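Local structure of double Glycine Motif Protease domain from AMS/PCAT Transporter (Lachnospiraceae bacterium C6A11, 6MPZ) at residues 22-36 against 45-59. The protein probably cleaves leader peptides after a double-glycine motif, as the C39 peptidase domain of a transporter that processes and exports peptides such as lantibiotics. Residues are numbered along the deposited sequence; the frame is centred on the assembly and turned at random.
Sequences MEALECGAASLAMVL and LEQVRVDCGVSRDGS
Val-48 and Ala-29 meet where helix 45-52 crosses helix 27-36. The axes approach to 8.7 Å at an angle of 122°. Mostly apolar side chains pack here, largely buried. Val-48 is a knob in the hole formed by Ala-29, Leu-32, Ala-33 and Leu-36. Its two methyls divide the work: CG1, anti to the backbone N (chi1 179°), lies 3.4 Å from Ala-29 O, while CG2 meets Leu-36 CD1 tip to tip. Ala-29 CB rests 3.7 Å from Arg-49 CA; the small side chain lets the helices pack closely at this point. Leu-32 CD2 touches Cys-52 SG at 3.8 Å, and Leu-45 CD1 touches Ala-33 CB.

One salt bridge crosses the contact. Arg-49 NE gives a weak bond to Glu-26 OE1 (3.1 Å), with the carboxylate and guanidinium planes 52° apart. Met-22 CG lies at the guanidinium edge.

The loop after helix 45-52 packs on the turn before helix 27-36 and its first residues. Gly-53 ends the helix in a Schellman motif. Val-54 CG1 meets Ala-29 CB, and Leu-25 CD2 lies 3.4 Å from Ser-55 O. Gly-58 CA approaches Leu-25 O at 3.4 Å in a CA-H...O contact. A water donates to Leu-25 O, accepts from Gly-28 N, and is weakly bonded by Ser-59 OG.

Cys-27 is covalently linked to the bound peptide, whose backbone Ser-59 hydrogen-bonds. Cys-27 at the helix N-terminus, touching His-101, is consistent with the nucleophile of a papain-like (clan CA) C39 protease site.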
ATOM      1  N   MET A  22     -14.542  -4.748  -3.051  1.00 45.44           N
ATOM      2  CA  MET A  22     -15.901  -5.220  -3.415  1.00 49.38           C
ATOM      3  C   MET A  22     -15.860  -6.205  -4.565  1.00 44.55           C
ATOM      4  O   MET A  22     -16.701  -7.075  -4.644  1.00 47.65           O
ATOM      5  CB  MET A  22     -16.827  -4.058  -3.752  1.00 55.13           C
ATOM      6  CG  MET A  22     -17.119  -3.172  -2.529  1.00 60.23           C
ATOM      7  SD  MET A  22     -17.525  -3.961  -0.900  1.00 75.82           S
ATOM      8  CE  MET A  22     -18.579  -5.406  -1.159  1.00 69.91           C
ATOM      9  N   GLU A  23     -14.886  -6.062  -5.458  1.00 45.31           N
ATOM     10  CA  GLU A  23     -14.575  -7.114  -6.417  1.00 47.58           C
ATOM     11  C   GLU A  23     -13.066  -7.199  -6.673  1.00 44.79           C
ATOM     12  O   GLU A  23     -12.307  -6.282  -6.321  1.00 43.83           O
ATOM     13  CB  GLU A  23     -15.418  -6.981  -7.699  1.00 49.78           C
ATOM     14  CG  GLU A  23     -15.017  -5.863  -8.633  1.00 58.60           C
ATOM     15  CD  GLU A  23     -14.159  -6.295  -9.832  1.00 69.50           C
ATOM     16  OE1 GLU A  23     -13.879  -7.520 -10.016  1.00 61.20           O
ATOM     17  OE2 GLU A  23     -13.774  -5.377 -10.619  1.00 74.68           O
ATOM     18  N   ALA A  24     -12.665  -8.318  -7.281  1.00 43.14           N
ATOM     19  CA  ALA A  24     -11.253  -8.751  -7.393  1.00 43.78           C
ATOM     20  C   ALA A  24     -10.222  -7.772  -7.978  1.00 40.03           C
ATOM     21  O   ALA A  24      -9.040  -7.854  -7.647  1.00 45.16           O
ATOM     22  CB  ALA A  24     -11.170 -10.077  -8.146  1.00 41.24           C
ATOM     23  N   LEU A  25     -10.652  -6.882  -8.854  1.00 36.63           N
ATOM     24  CA  LEU A  25      -9.747  -5.993  -9.567  1.00 38.20           C
ATOM     25  C   LEU A  25      -9.464  -4.759  -8.742  1.00 37.28           C
ATOM     26  O   LEU A  25      -8.607  -3.969  -9.134  1.00 35.36           O
ATOM     27  CB  LEU A  25     -10.367  -5.521 -10.902  1.00 42.42           C
ATOM     28  CG  LEU A  25     -10.366  -6.328 -12.233  1.00 46.47           C
ATOM     29  CD1 LEU A  25     -10.337  -7.835 -12.048  1.00 45.52           C
ATOM     30  CD2 LEU A  25     -11.583  -5.905 -13.075  1.00 44.49           C
ATOM     31  N   GLU A  26     -10.156  -4.582  -7.601  1.00 38.30           N
ATOM     32  CA  GLU A  26     -10.124  -3.318  -6.825  1.00 36.94           C
ATOM     33  C   GLU A  26      -9.063  -3.189  -5.732  1.00 32.54           C
ATOM     34  O   GLU A  26      -9.011  -2.133  -5.087  1.00 36.48           O
ATOM     35  CB  GLU A  26     -11.526  -3.036  -6.234  1.00 37.98           C
ATOM     36  CG  GLU A  26     -12.593  -2.884  -7.298  1.00 42.65           C
ATOM     37  CD  GLU A  26     -14.009  -2.775  -6.760  1.00 43.86           C
ATOM     38  OE1 GLU A  26     -14.221  -2.609  -5.543  1.00 42.33           O
ATOM     39  OE2 GLU A  26     -14.922  -2.854  -7.610  1.00 47.17           O
ATOM     40  N   CYS A  27      -8.200  -4.186  -5.553  1.00 31.34           N
ATOM     41  CA  CYS A  27      -7.230  -4.200  -4.398  1.00 32.36           C
ATOM     42  C   CYS A  27      -6.401  -2.898  -4.241  1.00 30.18           C
ATOM     43  O   CYS A  27      -6.197  -2.441  -3.113  1.00 29.15           O
ATOM     44  CB  CYS A  27      -6.288  -5.409  -4.455  1.00 33.64           C
ATOM     45  SG  CYS A  27      -5.322  -5.519  -5.971  1.00 35.40           S
ATOM     46  N   GLY A  28      -5.941  -2.335  -5.364  1.00 27.99           N
ATOM     47  CA  GLY A  28      -5.194  -1.060  -5.404  1.00 27.52           C
ATOM     48  C   GLY A  28      -5.960   0.047  -4.726  1.00 28.14           C
ATOM     49  O   GLY A  28      -5.446   0.738  -3.845  1.00 31.00           O
ATOM     50  N   ALA A  29      -7.209   0.202  -5.140  1.00 28.56           N
ATOM     51  CA  ALA A  29      -8.098   1.221  -4.606  1.00 27.97           C
ATOM     52  C   ALA A  29      -8.487   1.024  -3.130  1.00 26.12           C
ATOM     53  O   ALA A  29      -8.523   1.991  -2.363  1.00 23.44           O
ATOM     54  CB  ALA A  29      -9.356   1.295  -5.463  1.00 29.33           C
ATOM     55  N   ALA A  30      -8.801  -0.223  -2.755  1.00 23.90           N
ATOM     56  CA  ALA A  30      -9.084  -0.550  -1.373  1.00 25.66           C
ATOM     57  C   ALA A  30      -7.855  -0.238  -0.482  1.00 25.16           C
ATOM     58  O   ALA A  30      -8.008   0.343   0.574  1.00 22.34           O
ATOM     59  CB  ALA A  30      -9.464  -2.026  -1.264  1.00 27.86           C
ATOM     60  N   SER A  31      -6.651  -0.560  -0.976  1.00 23.74           N
ATOM     61  CA  SER A  31      -5.423  -0.359  -0.248  1.00 23.02           C
ATOM     62  C   SER A  31      -5.202   1.153  -0.099  1.00 22.48           C
ATOM     63  O   SER A  31      -4.909   1.595   0.986  1.00 20.59           O
ATOM     64  CB  SER A  31      -4.199  -1.021  -0.955  1.00 22.93           C
ATOM     65  OG  SER A  31      -4.348  -2.449  -1.034  1.00 25.37           O
ATOM     66  N   LEU A  32      -5.347   1.948  -1.155  1.00 22.52           N
ATOM     67  CA  LEU A  32      -5.193   3.415  -0.941  1.00 25.15           C
ATOM     68  C   LEU A  32      -6.318   3.985  -0.019  1.00 28.09           C
ATOM     69  O   LEU A  32      -6.116   4.964   0.683  1.00 29.15           O
ATOM     70  CB  LEU A  32      -5.162   4.162  -2.240  1.00 24.35           C
ATOM     71  CG  LEU A  32      -5.020   5.704  -2.161  1.00 23.10           C
ATOM     72  CD1 LEU A  32      -3.781   6.141  -1.431  1.00 23.79           C
ATOM     73  CD2 LEU A  32      -4.964   6.248  -3.575  1.00 22.61           C
ATOM     74  N   ALA A  33      -7.498   3.378  -0.033  1.00 30.03           N
ATOM     75  CA  ALA A  33      -8.626   3.877   0.794  1.00 30.71           C
ATOM     76  C   ALA A  33      -8.274   3.745   2.284  1.00 30.35           C
ATOM     77  O   ALA A  33      -8.417   4.712   3.053  1.00 28.03           O
ATOM     78  CB  ALA A  33      -9.943   3.152   0.443  1.00 29.22           C
ATOM     79  N   MET A  34      -7.736   2.574   2.651  1.00 28.78           N
ATOM     80  CA  MET A  34      -7.186   2.298   4.000  1.00 24.92           C
ATOM     81  C   MET A  34      -6.095   3.267   4.404  1.00 25.84           C
ATOM     82  O   MET A  34      -6.122   3.741   5.550  1.00 28.99           O
ATOM     83  CB  MET A  34      -6.667   0.868   4.107  1.00 23.13           C
ATOM     84  CG  MET A  34      -7.752  -0.129   4.110  1.00 24.50           C
ATOM     85  SD  MET A  34      -7.373  -1.908   4.330  1.00 26.27           S
ATOM     86  CE  MET A  34      -6.952  -2.409   2.685  1.00 25.20           C
ATOM     87  N   VAL A  35      -5.149   3.565   3.503  1.00 26.39           N
ATOM     88  CA  VAL A  35      -4.107   4.581   3.794  1.00 28.44           C
ATOM     89  C   VAL A  35      -4.717   5.980   4.018  1.00 28.18           C
ATOM     90  O   VAL A  35      -4.357   6.667   4.967  1.00 29.54           O
ATOM     91  CB  VAL A  35      -2.954   4.660   2.738  1.00 26.31           C
ATOM     92  CG1 VAL A  35      -1.979   5.792   3.066  1.00 24.96           C
ATOM     93  CG2 VAL A  35      -2.166   3.379   2.685  1.00 26.77           C
ATOM     94  N   LEU A  36      -5.632   6.373   3.151  1.00 27.14           N
ATOM     95  CA  LEU A  36      -6.396   7.612   3.319  1.00 32.07           C
ATOM     96  C   LEU A  36      -7.153   7.699   4.662  1.00 30.77           C
ATOM     97  O   LEU A  36      -7.118   8.731   5.339  1.00 26.05           O
ATOM     98  CB  LEU A  36      -7.367   7.791   2.142  1.00 33.26           C
ATOM     99  CG  LEU A  36      -6.643   8.135   0.815  1.00 32.74           C
ATOM    100  CD1 LEU A  36      -7.568   7.922  -0.396  1.00 34.42           C
ATOM    101  CD2 LEU A  36      -6.068   9.569   0.846  1.00 33.51           C
ATOM    102  N   LEU A  45     -15.150   5.655  -1.485  1.00 38.56           N
ATOM    103  CA  LEU A  45     -14.416   4.542  -2.129  1.00 38.42           C
ATOM    104  C   LEU A  45     -14.612   4.519  -3.638  1.00 37.18           C
ATOM    105  O   LEU A  45     -13.695   4.178  -4.361  1.00 35.86           O
ATOM    106  CB  LEU A  45     -14.812   3.176  -1.545  1.00 45.24           C
ATOM    107  CG  LEU A  45     -14.296   1.913  -2.297  1.00 50.91           C
ATOM    108  CD1 LEU A  45     -12.764   1.832  -2.376  1.00 52.83           C
ATOM    109  CD2 LEU A  45     -14.839   0.630  -1.658  1.00 54.08           C
ATOM    110  N   GLU A  46     -15.805   4.892  -4.113  1.00 38.10           N
ATOM    111  CA  GLU A  46     -16.093   4.942  -5.557  1.00 35.34           C
ATOM    112  C   GLU A  46     -15.163   5.926  -6.233  1.00 28.29           C
ATOM    113  O   GLU A  46     -14.731   5.683  -7.336  1.00 29.27           O
ATOM    114  CB  GLU A  46     -17.562   5.328  -5.922  1.00 38.86           C
ATOM    115  CG  GLU A  46     -18.670   5.217  -4.874  1.00 46.93           C
ATOM    116  CD  GLU A  46     -18.812   6.455  -3.985  1.00 45.54           C
ATOM    117  OE1 GLU A  46     -19.203   7.575  -4.413  1.00 40.78           O
ATOM    118  OE2 GLU A  46     -18.529   6.263  -2.813  1.00 48.67           O
ATOM    119  N   GLN A  47     -14.908   7.057  -5.590  1.00 25.62           N
ATOM    120  CA  GLN A  47     -14.013   8.058  -6.145  1.00 25.22           C
ATOM    121  C   GLN A  47     -12.568   7.526  -6.237  1.00 27.03           C
ATOM    122  O   GLN A  47     -11.889   7.741  -7.246  1.00 24.28           O
ATOM    123  CB  GLN A  47     -14.094   9.352  -5.300  1.00 24.77           C
ATOM    124  CG  GLN A  47     -13.407  10.557  -5.942  1.00 23.41           C
ATOM    125  CD  GLN A  47     -14.080  11.000  -7.216  1.00 24.46           C
ATOM    126  OE1 GLN A  47     -15.275  11.313  -7.183  1.00 25.73           O
ATOM    127  NE2 GLN A  47     -13.333  11.038  -8.361  1.00 25.84           N
ATOM    128  N   VAL A  48     -12.120   6.796  -5.203  1.00 30.88           N
ATOM    129  CA  VAL A  48     -10.764   6.254  -5.159  1.00 30.64           C
ATOM    130  C   VAL A  48     -10.530   5.274  -6.338  1.00 32.60           C
ATOM    131  O   VAL A  48      -9.458   5.285  -6.964  1.00 28.28           O
ATOM    132  CB  VAL A  48     -10.437   5.569  -3.806  1.00 29.95           C
ATOM    133  CG1 VAL A  48      -9.015   5.000  -3.810  1.00 31.91           C
ATOM    134  CG2 VAL A  48     -10.639   6.507  -2.608  1.00 29.87           C
ATOM    135  N   ARG A  49     -11.517   4.430  -6.618  1.00 39.13           N
ATOM    136  CA  ARG A  49     -11.408   3.447  -7.711  1.00 41.11           C
ATOM    137  C   ARG A  49     -11.126   4.166  -9.017  1.00 40.84           C
ATOM    138  O   ARG A  49     -10.226   3.814  -9.761  1.00 39.33           O
ATOM    139  CB  ARG A  49     -12.706   2.705  -7.935  1.00 44.03           C
ATOM    140  CG  ARG A  49     -13.126   1.701  -6.908  1.00 49.63           C
ATOM    141  CD  ARG A  49     -14.330   0.937  -7.444  1.00 53.81           C
ATOM    142  NE  ARG A  49     -15.048   0.289  -6.368  1.00 62.39           N
ATOM    143  CZ  ARG A  49     -16.298   0.539  -5.970  1.00 61.97           C
ATOM    144  NH1 ARG A  49     -17.081   1.445  -6.559  1.00 60.73           N
ATOM    145  NH2 ARG A  49     -16.780  -0.175  -4.952  1.00 65.47           N
ATOM    146  N   VAL A  50     -11.935   5.177  -9.269  1.00 40.59           N
ATOM    147  CA  VAL A  50     -11.867   5.943 -10.505  1.00 43.69           C
ATOM    148  C   VAL A  50     -10.574   6.738 -10.578  1.00 39.39           C
ATOM    149  O   VAL A  50      -9.981   6.811 -11.633  1.00 37.12           O
ATOM    150  CB  VAL A  50     -13.160   6.806 -10.643  1.00 41.15           C
ATOM    151  CG1 VAL A  50     -12.886   8.212 -11.116  1.00 41.27           C
ATOM    152  CG2 VAL A  50     -14.137   6.062 -11.532  1.00 41.13           C
ATOM    153  N   ASP A  51     -10.140   7.319  -9.464  1.00 36.21           N
ATOM    154  CA  ASP A  51      -8.880   8.075  -9.444  1.00 37.13           C
ATOM    155  C   ASP A  51      -7.655   7.175  -9.538  1.00 38.04           C
ATOM    156  O   ASP A  51      -6.648   7.605 -10.032  1.00 39.17           O
ATOM    157  CB  ASP A  51      -8.772   8.967  -8.217  1.00 40.45           C
ATOM    158  CG  ASP A  51      -9.865  10.026  -8.171  1.00 39.72           C
ATOM    159  OD1 ASP A  51     -10.496  10.283  -9.193  1.00 43.01           O
ATOM    160  OD2 ASP A  51     -10.085  10.609  -7.110  1.00 42.66           O
ATOM    161  N   CYS A  52      -7.751   5.919  -9.106  1.00 37.35           N
ATOM    162  CA  CYS A  52      -6.655   4.969  -9.285  1.00 35.99           C
ATOM    163  C   CYS A  52      -6.626   4.379 -10.681  1.00 37.54           C
ATOM    164  O   CYS A  52      -5.679   3.683 -11.045  1.00 34.73           O
ATOM    165  CB  CYS A  52      -6.750   3.839  -8.250  1.00 36.56           C
ATOM    166  SG  CYS A  52      -6.241   4.401  -6.604  1.00 34.73           S
ATOM    167  N   GLY A  53      -7.693   4.600 -11.457  1.00 37.99           N
ATOM    168  CA  GLY A  53      -7.826   4.021 -12.774  1.00 37.26           C
ATOM    169  C   GLY A  53      -8.024   2.521 -12.801  1.00 36.30           C
ATOM    170  O   GLY A  53      -7.444   1.855 -13.651  1.00 43.40           O
ATOM    171  N   VAL A  54      -8.852   1.979 -11.927  1.00 39.59           N
ATOM    172  CA  VAL A  54      -9.168   0.526 -11.992  1.00 47.33           C
ATOM    173  C   VAL A  54      -9.657   0.149 -13.385  1.00 49.37           C
ATOM    174  O   VAL A  54     -10.524   0.801 -13.947  1.00 53.60           O
ATOM    175  CB  VAL A  54     -10.182   0.017 -10.937  1.00 50.74           C
ATOM    176  CG1 VAL A  54      -9.566   0.081  -9.540  1.00 58.89           C
ATOM    177  CG2 VAL A  54     -11.516   0.752 -11.001  1.00 59.87           C
ATOM    178  N   SER A  55      -9.055  -0.885 -13.946  1.00 52.64           N
ATOM    179  CA  SER A  55      -9.350  -1.338 -15.296  1.00 51.36           C
ATOM    180  C   SER A  55      -9.448  -2.856 -15.202  1.00 57.24           C
ATOM    181  O   SER A  55      -9.473  -3.422 -14.083  1.00 55.37           O
ATOM    182  CB  SER A  55      -8.215  -0.913 -16.237  1.00 47.45           C
ATOM    183  OG  SER A  55      -7.111  -1.803 -16.115  1.00 44.82           O
ATOM    184  N   ARG A  56      -9.493  -3.512 -16.364  1.00 59.19           N
ATOM    185  CA  ARG A  56      -9.473  -4.984 -16.443  1.00 56.28           C
ATOM    186  C   ARG A  56      -8.118  -5.559 -16.028  1.00 47.70           C
ATOM    187  O   ARG A  56      -8.013  -6.747 -15.800  1.00 48.49           O
ATOM    188  CB  ARG A  56      -9.880  -5.481 -17.853  1.00 60.78           C
ATOM    189  CG  ARG A  56      -8.949  -5.102 -19.011  1.00 67.39           C
ATOM    190  CD  ARG A  56      -9.520  -5.601 -20.342  1.00 71.76           C
ATOM    191  NE  ARG A  56      -8.859  -5.017 -21.516  1.00 73.22           N
ATOM    192  CZ  ARG A  56      -7.640  -5.332 -21.977  1.00 73.02           C
ATOM    193  NH1 ARG A  56      -6.865  -6.233 -21.374  1.00 76.50           N
ATOM    194  NH2 ARG A  56      -7.179  -4.723 -23.065  1.00 71.19           N
ATOM    195  N   ASP A  57      -7.089  -4.722 -15.934  1.00 46.39           N
ATOM    196  CA  ASP A  57      -5.778  -5.137 -15.408  1.00 49.79           C
ATOM    197  C   ASP A  57      -5.504  -4.653 -13.957  1.00 44.22           C
ATOM    198  O   ASP A  57      -4.356  -4.471 -13.555  1.00 44.23           O
ATOM    199  CB  ASP A  57      -4.691  -4.650 -16.359  1.00 49.54           C
ATOM    200  CG  ASP A  57      -4.872  -5.225 -17.774  1.00 58.14           C
ATOM    201  OD1 ASP A  57      -5.012  -6.464 -17.916  1.00 58.77           O
ATOM    202  OD2 ASP A  57      -4.904  -4.451 -18.747  1.00 62.80           O
ATOM    203  N   GLY A  58      -6.566  -4.465 -13.183  1.00 37.93           N
ATOM    204  CA  GLY A  58      -6.466  -3.925 -11.836  1.00 41.00           C
ATOM    205  C   GLY A  58      -6.016  -2.478 -11.901  1.00 37.68           C
ATOM    206  O   GLY A  58      -6.525  -1.727 -12.734  1.00 38.01           O
ATOM    207  N   SER A  59      -5.066  -2.109 -11.033  1.00 36.20           N
ATOM    208  CA  SER A  59      -4.468  -0.769 -11.003  1.00 34.02           C
ATOM    209  C   SER A  59      -2.972  -0.937 -11.095  1.00 32.99           C
ATOM    210  O   SER A  59      -2.442  -2.030 -10.892  1.00 29.29           O
ATOM    211  CB  SER A  59      -4.789  -0.053  -9.681  1.00 36.36           C
ATOM    212  OG  SER A  59      -6.184   0.177  -9.553  1.00 45.79           O
TER
HETATM  213  O   HOH W   1      -6.487  -2.664  -7.975  1.00 50.55           O